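Local atomic coordinates of putative uncharacterized protein (Pyrococcus abyssi virus 1, PDB entry 4HR1), a protein that is of unknown function but folds as a helical bundle and is encoded by a virus of the hyperthermophilic archaeon Pyrococcus abyssi. Residues E86-K89 with E90-V94. Residues are numbered along the deposited sequence; the frame is centred on the assembly and turned at random.
Sequences EDIK and EQIIV
Ile93 reaches back one helical turn to overlap the stem of Lys89, its CD1 lying 3.9 Å from Lys89 CG. A chi1 of -61° brings Ile93 CG1 round beside the backbone N, toward the preceding turn, and a chi2 of 152° extends CD1 from there; CD1 also rests 3.4 Å from the carbonyl oxygen Lys89 O. Beyond CG the lysine runs out extended and leaves the isoleucine behind. It makes a cation-pi contact with Trp15, while Leu16, next along helix 5-30, touches the same side chain.

Round the helix, Ile88 and Ile92 form the buried counterpart. Their branches meet at an angle, Ile88 CG2 against Ile92 CG1 at 4.2 Å, a loose touch between neighbouring turns. Both also pack against other helices: Ile88 on Val47 and Ile50 of helix 34-63 and on Leu16, Ile92 on Ala19 and Ile20 of helix 5-30.

Underneath, four i to i+4 backbone bonds tie the turns together. Ile92 N donates to Ile88 O at 2.8 Å, and Ile93 N to Lys89 O at 3.0 Å with a straighter N-H...O angle of 166°. Glu90 N to Glu86 O and Gln91 N to Asp87 O complete the ladder. Glu86 itself turns its carboxylate to Lys12, a salt bridge to helix 5-30.

Ile88 and Ile92 buried against the neighbouring helices, with Glu86, Asp87 and Glu90 on the exposed side, make this an amphipathic turn of helix 72-98, as expected in the helical bundle of this bromodomain-like family.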
loop_
_atom_site.group_PDB
_atom_site.type_symbol
_atom_site.label_atom_id
_atom_site.label_comp_id
_atom_site.label_asym_id
_atom_site.label_seq_id
_atom_site.Cartn_x
_atom_site.Cartn_y
_atom_site.Cartn_z
ATOM N N GLU A 86 14.419 -3.528 1.559
ATOM C CA GLU A 86 15.440 -2.744 0.872
ATOM C C GLU A 86 16.034 -3.512 -0.275
ATOM O O GLU A 86 16.266 -2.919 -1.318
ATOM C CB GLU A 86 16.454 -2.138 1.843
ATOM C CG GLU A 86 17.191 -0.929 1.294
ATOM C CD GLU A 86 16.413 0.348 1.010
ATOM O OE1 GLU A 86 16.947 1.198 0.261
ATOM O OE2 GLU A 86 15.325 0.545 1.597
ATOM N N ASP A 87 16.145 -4.849 -0.154
ATOM C CA ASP A 87 16.600 -5.686 -1.272
ATOM C C ASP A 87 15.548 -5.684 -2.372
ATOM O O ASP A 87 15.906 -5.664 -3.553
ATOM C CB ASP A 87 16.875 -7.134 -0.824
ATOM C CG ASP A 87 17.983 -7.294 0.212
ATOM O OD1 ASP A 87 19.108 -6.821 -0.043
ATOM O OD2 ASP A 87 17.745 -7.969 1.238
ATOM N N ILE A 88 14.241 -5.661 -1.990
ATOM C CA ILE A 88 13.135 -5.625 -2.955
ATOM C C ILE A 88 13.213 -4.323 -3.767
ATOM O O ILE A 88 13.182 -4.374 -5.004
ATOM C CB ILE A 88 11.741 -5.905 -2.311
ATOM C CG1 ILE A 88 11.689 -7.359 -1.716
ATOM C CG2 ILE A 88 10.626 -5.728 -3.347
ATOM C CD1 ILE A 88 10.682 -7.568 -0.558
ATOM N N LYS A 89 13.453 -3.188 -3.067
ATOM C CA LYS A 89 13.615 -1.879 -3.692
ATOM C C LYS A 89 14.714 -1.933 -4.763
ATOM O O LYS A 89 14.474 -1.521 -5.896
ATOM C CB LYS A 89 13.866 -0.795 -2.630
ATOM C CG LYS A 89 13.831 0.628 -3.172
ATOM C CD LYS A 89 13.676 1.654 -2.061
ATOM C CE LYS A 89 13.440 3.037 -2.636
ATOM N NZ LYS A 89 13.051 4.030 -1.594
ATOM N N GLU A 90 15.871 -2.536 -4.417
ATOM C CA GLU A 90 17.027 -2.710 -5.295
ATOM C C GLU A 90 16.626 -3.471 -6.549
ATOM O O GLU A 90 16.911 -3.020 -7.656
ATOM C CB GLU A 90 18.146 -3.450 -4.527
ATOM C CG GLU A 90 19.557 -3.255 -5.058
ATOM C CD GLU A 90 20.091 -4.284 -6.037
ATOM O OE1 GLU A 90 21.310 -4.239 -6.319
ATOM O OE2 GLU A 90 19.308 -5.131 -6.525
ATOM N N GLN A 91 15.917 -4.603 -6.379
ATOM C CA GLN A 91 15.461 -5.436 -7.496
ATOM C C GLN A 91 14.398 -4.733 -8.354
ATOM O O GLN A 91 14.311 -5.002 -9.557
ATOM C CB GLN A 91 14.968 -6.800 -7.008
ATOM C CG GLN A 91 16.013 -7.680 -6.329
ATOM C CD GLN A 91 15.441 -9.046 -6.023
ATOM O OE1 GLN A 91 15.689 -10.027 -6.739
ATOM N NE2 GLN A 91 14.626 -9.139 -4.979
ATOM N N ILE A 92 13.608 -3.822 -7.748
ATOM C CA ILE A 92 12.603 -3.015 -8.454
ATOM C C ILE A 92 13.313 -2.042 -9.432
ATOM O O ILE A 92 12.966 -2.018 -10.626
ATOM C CB ILE A 92 11.652 -2.277 -7.449
ATOM C CG1 ILE A 92 10.646 -3.237 -6.722
ATOM C CG2 ILE A 92 10.947 -1.060 -8.070
ATOM C CD1 ILE A 92 9.827 -4.184 -7.597
ATOM N N ILE A 93 14.301 -1.248 -8.907
ATOM C CA ILE A 93 15.073 -0.244 -9.646
ATOM C C ILE A 93 15.834 -0.928 -10.780
ATOM O O ILE A 93 15.790 -0.475 -11.930
ATOM C CB ILE A 93 15.974 0.593 -8.690
ATOM C CG1 ILE A 93 15.122 1.346 -7.643
ATOM C CG2 ILE A 93 16.868 1.566 -9.473
ATOM C CD1 ILE A 93 15.785 1.628 -6.339
ATOM N N VAL A 94 16.446 -2.075 -10.464
ATOM C CA VAL A 94 17.153 -2.912 -11.430
ATOM C C VAL A 94 16.198 -3.354 -12.556
ATOM O O VAL A 94 16.580 -3.306 -13.723
ATOM C CB VAL A 94 17.848 -4.097 -10.699
ATOM C CG1 VAL A 94 18.303 -5.185 -11.670
ATOM C CG2 VAL A 94 19.030 -3.595 -9.867
#